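Local coordinates for hypothetical protein BACOVA_04980 (Bacteroides ovatus, PDB 3UFI) that is of unknown precise function but is a putative cell adhesion protein, probably a FimA-like fimbrial subunit of a pilus on the bacterial surface, at residues 15-20 against 151-156; 95-100 against 139-144; 228-233 against 254-259. All coordinates share one frame; numbering follows the deposited sequence. Where two conformers were deposited one is given.

Three strand pairings in one chain illustrate how similar backbone ladders take on different chemistry with their surroundings. Contacts 1 and 2 belong to the same mixed sheet, their centres about 9 Å apart: the parallel pair of contact 1 and the antiparallel pair of contact 2 share an apolar core in which F153 packs on A140 and L98, while their other faces carry polar residues, many of them exposed. Strands 138-146 and 150-156 follow each other in the chain and so tie the two contacts. Contact 3, centred about 27 Å from the centre of contact 1 across the chain's centre, is a short two-stranded ladder among loops, packed by a selenomethionine and a leucine.

Contact 1 (15-20 against 151-156); sequences IEIYGN and VTFDFS
E16 O accepts the N-H of V151 at 2.7 Å, nearly in line with its C=O bond, and begins a ladder that runs on through Y18 and N20. Y18 donates to V151 O and accepts from F153 N; N20 does the same with F153 O and F155 N, its own N-H pointing almost straight at F153 O (174° at the hydrogen). The side chains of I17, V151 and F153 share one face. I17 and V151 lie side by side, CG1 to CG1 4.0 Å, and I17 CG2, anti to its backbone N, reaches the edge of the F153 ring in its plane, 3.7 Å from CE2. G19 has no side chain to meet the next ring: F155 CE1 comes within 4.1 Å of G19 CA, where a CB would be crowded, and W38 meets F155 edge-to-face. On the other face T152 OG1 lies 3.5 Å from Y18 CB, and T152 CG2 touches the amide of N20 at ND2, 3.7 Å away. In one of its two conformers D154 OD2 bonds to N22. I44 and V46 of strand 43-51 also pack on I17. This is a parallel ladder within the mixed sheet of a Fimbrillin-like protein of the transthyretin clan.

Contact 2 (95-100 against 139-144); sequences EFTLNA and FAQATG
Antiparallel strand pairing joins 95-100 to 139-144 in the mixed sheet, with strand 43-51 bonded to the other edge of 95-100. L98 and A142 form a hydrogen-bonded pair, L98 N to A142 O 2.9 Å and A142 N to L98 O 2.8 Å, and A100 and A140 repeat the pattern two residues on. Between them N99 and Q141 make a non-hydrogen-bonded pair, linked through their side chains instead. The Q141 chain is extended, CG anti to its backbone N (chi1 177°), and runs alongside N99; its NE2 gives N99 OD1 a bond of 2.7 Å in the carbonyl plane. The two amides are nearly coplanar, 21° apart, and N99 ND2 bonds to E49, consistent with this orientation; a second conformer of N99 was deposited, so the arrangement is probably not the only one. T97 CG2 rests 3.8 Å from Q141 NE2, and T97 and T143 stand side by side. The opposite face is apolar: L98, A100 and A140 pack on F153 and F155 of strand 150-156, consistent with the β-sandwich core of transthyretin-like domains. Past T143 the chain turns a corner at G144, whose positive phi (67°) suits that turn. There the E95 side chain comes up to G144 CA, its CD 3.8 Å away, and a water accepts the G144 N-H at 2.8 Å.

Contact 3 (228-233 against 254-259); sequences FPQDMP and QNLESG
A two-stranded antiparallel ladder, only two residues long on each side, holds 228-233 against 254-259. Q230 and L256 form its hydrogen-bonded pair: L256 N donates to Q230 O at 2.8 Å, and Q230 N returns a less straight bond to L256 O, 142° at the hydrogen. A third backbone bond, M232 N to Q254 O, is longer at 3.2 Å, and its donor stands 40° above the carbonyl plane. Before the ladder, P229 CG sits 3.6 Å from S258 OG, which is itself bonded to the carbonyl of the dimethyl-lysine at position 158. In the fold this small sheet lies apart from the large mixed sheet, and the stretch between its strands contains strands 237-242 and 245-250. Its two faces differ. On one, D231 and N255 cross at about a right angle, carboxylate and amide planes 75° apart; D231 OD1 rests 3.4 Å from N255 CA, while the amide oxygen of N255 lies near D231 CA. Q230 and L256 share the other, and M232, just past the ladder, points across and meets L256 obliquely, its CG touching L256 CD1 at 3.7 Å. In this selenomethionine SE lies anti to CA, which sets it 3.8 Å from L256 CD2, and the chain bends beyond it. An alanine in place of L256 would probably open a gap beside M232, leaving its CG and selenium without the two methyls they pack on and with more freedom to turn. Y264 also packs on M232 and T160 on L256, while Y262 hydroxyl bonds E257 N. The Q230 side chain folds back to its own segment: NE2 donates to F228 O at 3.0 Å, and also to Q185 O, two acceptors that fix the rotation of this buried amide.

Contact 1 (15-20 against 151-156)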
loop_
_atom_site.group_PDB
_atom_site.type_symbol
_atom_site.label_atom_id
_atom_site.label_comp_id
_atom_site.label_asym_id
_atom_site.label_seq_id
_atom_site.Cartn_x
_atom_site.Cartn_y
_atom_site.Cartn_z
ATOM N N ILE A 15 3.115 25.493 -4.416
ATOM C CA ILE A 15 2.783 24.508 -5.439
ATOM C C ILE A 15 1.425 23.894 -5.032
ATOM O O ILE A 15 1.047 23.918 -3.854
ATOM C CB ILE A 15 3.886 23.434 -5.644
ATOM C CG1 ILE A 15 4.101 22.587 -4.348
ATOM C CG2 ILE A 15 5.173 24.079 -6.242
ATOM C CD1 ILE A 15 4.914 21.417 -4.438
ATOM N N GLU A 16 0.697 23.365 -5.997
ATOM C CA GLU A 16 -0.599 22.748 -5.745
ATOM C C GLU A 16 -0.467 21.289 -6.056
ATOM O O GLU A 16 -0.046 20.930 -7.154
ATOM C CB GLU A 16 -1.676 23.389 -6.616
ATOM C CG GLU A 16 -1.934 24.854 -6.332
ATOM C CD GLU A 16 -2.917 25.355 -7.369
ATOM O OE1 GLU A 16 -4.129 25.089 -7.204
ATOM O OE2 GLU A 16 -2.459 25.845 -8.426
ATOM N N ILE A 17 -0.847 20.450 -5.123
ATOM C CA ILE A 17 -0.628 19.019 -5.242
ATOM C C ILE A 17 -1.913 18.222 -5.431
ATOM O O ILE A 17 -2.935 18.438 -4.770
ATOM C CB ILE A 17 0.177 18.540 -3.987
ATOM C CG1 ILE A 17 1.572 19.265 -3.951
ATOM C CG2 ILE A 17 0.314 17.000 -3.957
ATOM C CD1 ILE A 17 2.439 18.962 -2.874
ATOM N N TYR A 18 -1.812 17.273 -6.364
ATOM C CA TYR A 18 -2.799 16.274 -6.682
ATOM C C TYR A 18 -2.142 14.907 -6.687
ATOM O O TYR A 18 -0.917 14.801 -6.805
ATOM C CB TYR A 18 -3.431 16.519 -8.055
ATOM C CG TYR A 18 -4.212 17.794 -8.227
ATOM C CD1 TYR A 18 -3.594 18.950 -8.710
ATOM C CD2 TYR A 18 -5.600 17.808 -8.082
ATOM C CE1 TYR A 18 -4.331 20.088 -9.026
ATOM C CE2 TYR A 18 -6.351 18.946 -8.403
ATOM C CZ TYR A 18 -5.712 20.066 -8.917
ATOM O OH TYR A 18 -6.413 21.195 -9.245
ATOM N N GLY A 19 -2.968 13.866 -6.635
ATOM C CA GLY A 19 -2.487 12.500 -6.662
ATOM C C GLY A 19 -3.425 11.545 -7.366
ATOM O O GLY A 19 -4.644 11.582 -7.158
ATOM N N ASN A 20 -2.835 10.681 -8.205
ATOM C CA ASN A 20 -3.483 9.532 -8.853
ATOM C C ASN A 20 -2.958 8.286 -8.192
ATOM O O ASN A 20 -1.816 8.282 -7.730
ATOM C CB ASN A 20 -3.154 9.467 -10.355
ATOM C CG ASN A 20 -3.900 10.387 -11.247
ATOM O OD1 ASN A 20 -5.118 10.495 -11.179
ATOM N ND2 ASN A 20 -3.195 10.960 -12.209
ATOM N N VAL A 151 1.101 20.181 -9.508
ATOM C CA VAL A 151 1.848 18.942 -9.781
ATOM C C VAL A 151 0.943 17.778 -9.389
ATOM O O VAL A 151 0.330 17.815 -8.318
ATOM C CB VAL A 151 3.259 18.860 -9.102
ATOM C CG1 VAL A 151 3.199 19.205 -7.618
ATOM C CG2 VAL A 151 3.913 17.477 -9.305
ATOM N N THR A 152 0.873 16.753 -10.238
ATOM C CA THR A 152 0.138 15.529 -9.934
ATOM C C THR A 152 1.103 14.377 -9.751
ATOM O O THR A 152 1.816 14.016 -10.686
ATOM C CB THR A 152 -0.896 15.172 -11.010
ATOM O OG1 THR A 152 -1.767 16.276 -11.172
ATOM C CG2 THR A 152 -1.736 13.907 -10.622
ATOM N N PHE A 153 1.097 13.769 -8.569
ATOM C CA PHE A 153 1.897 12.584 -8.336
ATOM C C PHE A 153 1.158 11.347 -8.829
ATOM O O PHE A 153 -0.061 11.242 -8.635
ATOM C CB PHE A 153 2.194 12.411 -6.832
ATOM C CG PHE A 153 3.131 13.430 -6.257
ATOM C CD1 PHE A 153 4.502 13.344 -6.483
ATOM C CD2 PHE A 153 2.653 14.460 -5.461
ATOM C CE1 PHE A 153 5.376 14.291 -5.943
ATOM C CE2 PHE A 153 3.534 15.389 -4.891
ATOM C CZ PHE A 153 4.888 15.305 -5.150
ATOM N N ASP A 154 1.880 10.424 -9.472
ATOM C CA ASP A 154 1.310 9.145 -9.890
ATOM C C ASP A 154 1.802 8.066 -8.924
ATOM O O ASP A 154 2.932 7.587 -9.047
ATOM C CB ASP A 154 1.637 8.782 -11.349
ATOM C CG ASP A 154 0.875 7.548 -11.814
ATOM O OD1 ASP A 154 -0.266 7.336 -11.333
ATOM O OD2 ASP A 154 1.422 6.791 -12.646
ATOM N N PHE A 155 0.987 7.740 -7.923
ATOM C CA PHE A 155 1.336 6.762 -6.891
ATOM C C PHE A 155 1.106 5.336 -7.349
ATOM O O PHE A 155 0.151 5.046 -8.065
ATOM C CB PHE A 155 0.525 7.005 -5.608
ATOM C CG PHE A 155 0.810 8.289 -4.863
ATOM C CD1 PHE A 155 0.087 9.448 -5.137
ATOM C CD2 PHE A 155 1.718 8.311 -3.804
ATOM C CE1 PHE A 155 0.285 10.617 -4.387
ATOM C CE2 PHE A 155 1.925 9.483 -3.061
ATOM C CZ PHE A 155 1.212 10.628 -3.362
ATOM N N SER A 156 1.985 4.442 -6.915
ATOM C CA SER A 156 1.852 2.999 -7.138
ATOM C C SER A 156 1.808 2.303 -5.811
ATOM O O SER A 156 2.528 2.709 -4.912
ATOM C CB SER A 156 3.026 2.452 -7.944
ATOM O OG SER A 156 2.903 2.827 -9.299
#

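Contact 2 (95-100 against 139-144)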
loop_
_atom_site.group_PDB
_atom_site.type_symbol
_atom_site.label_atom_id
_atom_site.label_comp_id
_atom_site.label_asym_id
_atom_site.label_seq_id
_atom_site.Cartn_x
_atom_site.Cartn_y
_atom_site.Cartn_z
ATOM N N GLU A 95 13.642 23.348 -12.865
ATOM C CA GLU A 95 12.906 22.112 -12.610
ATOM C C GLU A 95 13.290 21.518 -11.274
ATOM O O GLU A 95 14.389 21.755 -10.776
ATOM C CB GLU A 95 13.158 21.083 -13.711
ATOM C CG GLU A 95 12.717 21.553 -15.087
ATOM C CD GLU A 95 12.679 20.492 -16.167
ATOM O OE1 GLU A 95 13.471 19.524 -16.095
ATOM O OE2 GLU A 95 11.851 20.638 -17.095
ATOM N N PHE A 96 12.374 20.745 -10.694
ATOM C CA PHE A 96 12.558 20.059 -9.420
ATOM C C PHE A 96 12.091 18.640 -9.536
ATOM O O PHE A 96 11.247 18.331 -10.380
ATOM C CB PHE A 96 11.775 20.760 -8.299
ATOM C CG PHE A 96 12.160 22.199 -8.044
ATOM C CD1 PHE A 96 11.648 23.226 -8.835
ATOM C CD2 PHE A 96 13.009 22.533 -6.991
ATOM C CE1 PHE A 96 12.016 24.551 -8.602
ATOM C CE2 PHE A 96 13.353 23.858 -6.744
ATOM C CZ PHE A 96 12.858 24.859 -7.547
ATOM N N THR A 97 12.649 17.779 -8.696
ATOM C CA THR A 97 12.231 16.406 -8.522
ATOM C C THR A 97 11.600 16.325 -7.145
ATOM O O THR A 97 12.197 16.767 -6.167
ATOM C CB THR A 97 13.361 15.399 -8.708
ATOM O OG1 THR A 97 13.881 15.537 -10.025
ATOM C CG2 THR A 97 12.886 13.957 -8.490
ATOM N N LEU A 98 10.381 15.789 -7.076
ATOM C CA LEU A 98 9.664 15.629 -5.814
ATOM C C LEU A 98 9.226 14.209 -5.646
ATOM O O LEU A 98 8.855 13.570 -6.625
ATOM C CB LEU A 98 8.408 16.545 -5.760
ATOM C CG LEU A 98 8.558 17.968 -5.205
ATOM C CD1 LEU A 98 9.408 18.857 -6.131
ATOM C CD2 LEU A 98 7.190 18.612 -5.028
ATOM N N ASN A 99 9.249 13.709 -4.414
ATOM C CA ASN A 99 8.811 12.356 -4.044
ATOM C C ASN A 99 7.639 12.456 -3.122
ATOM O O ASN A 99 7.554 13.437 -2.379
ATOM C CB ASN A 99 9.919 11.560 -3.316
ATOM C CG ASN A 99 11.211 11.403 -4.044
ATOM O OD1 ASN A 99 11.256 11.065 -5.227
ATOM N ND2 ASN A 99 12.297 11.591 -3.321
ATOM N N ALA A 100 6.763 11.468 -3.110
ATOM C CA ALA A 100 5.663 11.483 -2.167
ATOM C C ALA A 100 5.335 10.060 -1.762
ATOM O O ALA A 100 5.649 9.127 -2.494
ATOM C CB ALA A 100 4.448 12.192 -2.766
ATOM N N PHE A 139 3.979 5.030 -3.302
ATOM C CA PHE A 139 5.103 5.914 -3.578
ATOM C C PHE A 139 4.915 6.579 -4.922
ATOM O O PHE A 139 4.383 5.965 -5.842
ATOM C CB PHE A 139 6.437 5.149 -3.537
ATOM C CG PHE A 139 7.648 5.955 -3.970
ATOM C CD1 PHE A 139 8.312 6.785 -3.067
ATOM C CD2 PHE A 139 8.109 5.903 -5.289
ATOM C CE1 PHE A 139 9.426 7.532 -3.470
ATOM C CE2 PHE A 139 9.220 6.645 -5.688
ATOM C CZ PHE A 139 9.871 7.457 -4.777
ATOM N N ALA A 140 5.404 7.827 -5.057
ATOM C CA ALA A 140 5.384 8.554 -6.329
ATOM C C ALA A 140 6.623 9.406 -6.448
ATOM O O ALA A 140 7.170 9.847 -5.451
ATOM C CB ALA A 140 4.142 9.432 -6.429
ATOM N N GLN A 141 7.089 9.602 -7.653
ATOM C CA GLN A 141 8.181 10.526 -7.912
ATOM C C GLN A 141 7.806 11.327 -9.146
ATOM O O GLN A 141 7.421 10.747 -10.160
ATOM C CB GLN A 141 9.546 9.846 -8.046
ATOM C CG GLN A 141 10.623 10.881 -8.381
ATOM C CD GLN A 141 11.996 10.301 -8.502
ATOM O OE1 GLN A 141 12.407 9.835 -9.571
ATOM N NE2 GLN A 141 12.741 10.364 -7.414
ATOM N N ALA A 142 7.828 12.655 -9.020
ATOM C CA ALA A 142 7.520 13.590 -10.107
ATOM C C ALA A 142 8.773 14.359 -10.506
ATOM O O ALA A 142 9.426 14.970 -9.659
ATOM C CB ALA A 142 6.418 14.555 -9.671
ATOM N N THR A 143 9.130 14.305 -11.794
ATOM C CA THR A 143 10.283 15.037 -12.338
ATOM C C THR A 143 9.745 16.218 -13.164
ATOM O O THR A 143 8.579 16.208 -13.544
ATOM C CB THR A 143 11.179 14.115 -13.162
ATOM O OG1 THR A 143 10.404 13.591 -14.242
ATOM C CG2 THR A 143 11.776 12.977 -12.336
ATOM N N GLY A 144 10.573 17.225 -13.388
ATOM C CA GLY A 144 10.204 18.408 -14.166
ATOM C C GLY A 144 9.152 19.268 -13.494
ATOM O O GLY A 144 8.397 19.959 -14.171
HETATM O O HOH W 1 8.488 20.827 -16.907
HETATM O O HOH W 2 13.342 17.206 -12.933
#

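Contact 3 (228-233 against 254-259)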
loop_
_atom_site.group_PDB
_atom_site.type_symbol
_atom_site.label_atom_id
_atom_site.label_comp_id
_atom_site.label_asym_id
_atom_site.label_seq_id
_atom_site.Cartn_x
_atom_site.Cartn_y
_atom_site.Cartn_z
ATOM N N PHE A 228 4.753 -7.498 2.818
ATOM C CA PHE A 228 5.926 -6.954 2.177
ATOM C C PHE A 228 6.314 -7.872 1.020
ATOM O O PHE A 228 6.209 -9.098 1.156
ATOM C CB PHE A 228 7.093 -6.765 3.161
ATOM C CG PHE A 228 6.916 -5.550 4.037
ATOM C CD1 PHE A 228 7.206 -4.277 3.555
ATOM C CD2 PHE A 228 6.484 -5.680 5.356
ATOM C CE1 PHE A 228 7.015 -3.148 4.357
ATOM C CE2 PHE A 228 6.309 -4.552 6.166
ATOM C CZ PHE A 228 6.581 -3.292 5.664
ATOM N N PRO A 229 6.700 -7.300 -0.140
ATOM C CA PRO A 229 7.118 -8.139 -1.277
ATOM C C PRO A 229 8.214 -9.125 -0.868
ATOM O O PRO A 229 9.126 -8.768 -0.125
ATOM C CB PRO A 229 7.627 -7.102 -2.302
ATOM C CG PRO A 229 6.844 -5.882 -1.986
ATOM C CD PRO A 229 6.816 -5.860 -0.483
ATOM N N GLN A 230 8.108 -10.369 -1.339
ATOM C CA GLN A 230 9.017 -11.458 -0.962
ATOM C C GLN A 230 8.861 -12.674 -1.845
ATOM O O GLN A 230 7.780 -12.949 -2.366
ATOM C CB GLN A 230 8.722 -11.902 0.508
ATOM C CG GLN A 230 7.308 -12.501 0.723
ATOM C CD GLN A 230 6.958 -12.663 2.170
ATOM O OE1 GLN A 230 7.151 -13.726 2.740
ATOM N NE2 GLN A 230 6.476 -11.603 2.815
ATOM N N ASP A 231 9.911 -13.467 -1.919
ATOM C CA ASP A 231 9.818 -14.762 -2.577
ATOM C C ASP A 231 9.317 -15.720 -1.491
ATOM O O ASP A 231 9.975 -15.863 -0.451
ATOM C CB ASP A 231 11.169 -15.189 -3.185
ATOM C CG ASP A 231 11.088 -16.323 -4.189
ATOM O OD1 ASP A 231 9.965 -16.698 -4.577
ATOM O OD2 ASP A 231 12.144 -16.811 -4.610
HETATM N N MSE A 232 8.110 -16.272 -1.657
HETATM C CA MSE A 232 7.559 -17.170 -0.630
HETATM C C MSE A 232 8.501 -18.356 -0.365
HETATM O O MSE A 232 9.122 -18.823 -1.324
HETATM C CB MSE A 232 6.185 -17.711 -1.036
HETATM C CG MSE A 232 5.067 -16.687 -0.927
HETATM SE SE MSE A 232 3.503 -17.306 -1.926
HETATM C CE MSE A 232 2.681 -18.434 -0.557
ATOM N N PRO A 233 8.653 -18.847 0.896
ATOM C CA PRO A 233 9.498 -20.044 1.116
ATOM C C PRO A 233 8.804 -21.272 0.502
ATOM O O PRO A 233 7.627 -21.167 0.176
ATOM C CB PRO A 233 9.583 -20.133 2.644
ATOM C CG PRO A 233 8.265 -19.591 3.103
ATOM C CD PRO A 233 7.983 -18.434 2.151
ATOM N N GLN A 254 5.036 -18.881 -4.784
ATOM C CA GLN A 254 5.570 -18.050 -5.864
ATOM C C GLN A 254 6.215 -16.807 -5.292
ATOM O O GLN A 254 6.098 -16.525 -4.105
ATOM C CB GLN A 254 4.461 -17.677 -6.879
ATOM C CG GLN A 254 3.344 -16.821 -6.281
ATOM C CD GLN A 254 2.122 -16.781 -7.144
ATOM O OE1 GLN A 254 2.198 -16.550 -8.351
ATOM N NE2 GLN A 254 0.958 -16.966 -6.530
ATOM N N ASN A 255 6.867 -16.043 -6.159
ATOM C CA ASN A 255 7.467 -14.768 -5.831
ATOM C C ASN A 255 6.358 -13.673 -5.809
ATOM O O ASN A 255 5.607 -13.534 -6.774
ATOM C CB ASN A 255 8.560 -14.459 -6.868
ATOM C CG ASN A 255 9.307 -13.187 -6.590
ATOM O OD1 ASN A 255 9.608 -12.857 -5.453
ATOM N ND2 ASN A 255 9.644 -12.459 -7.627
ATOM N N LEU A 256 6.240 -12.933 -4.698
ATOM C CA LEU A 256 5.229 -11.884 -4.528
ATOM C C LEU A 256 5.875 -10.526 -4.732
ATOM O O LEU A 256 6.642 -10.064 -3.886
ATOM C CB LEU A 256 4.551 -11.983 -3.153
ATOM C CG LEU A 256 4.054 -13.380 -2.709
ATOM C CD1 LEU A 256 3.599 -13.345 -1.276
ATOM C CD2 LEU A 256 2.938 -13.914 -3.616
ATOM N N GLU A 257 5.642 -9.936 -5.918
ATOM C CA GLU A 257 6.246 -8.656 -6.298
ATOM C C GLU A 257 5.373 -7.465 -5.976
ATOM O O GLU A 257 4.156 -7.600 -5.834
ATOM C CB GLU A 257 6.569 -8.641 -7.788
ATOM C CG GLU A 257 7.503 -9.764 -8.194
ATOM C CD GLU A 257 7.951 -9.625 -9.630
ATOM O OE1 GLU A 257 7.124 -9.860 -10.538
ATOM O OE2 GLU A 257 9.118 -9.231 -9.843
ATOM N N SER A 258 6.022 -6.293 -5.846
ATOM C CA SER A 258 5.409 -4.972 -5.625
ATOM C C SER A 258 4.328 -4.690 -6.655
ATOM O O SER A 258 4.553 -4.903 -7.857
ATOM C CB SER A 258 6.477 -3.887 -5.779
ATOM O OG SER A 258 6.836 -3.310 -4.540
ATOM N N GLY A 259 3.192 -4.188 -6.192
ATOM C CA GLY A 259 2.116 -3.754 -7.072
ATOM C C GLY A 259 1.267 -4.824 -7.713
ATOM O O GLY A 259 0.462 -4.512 -8.594
#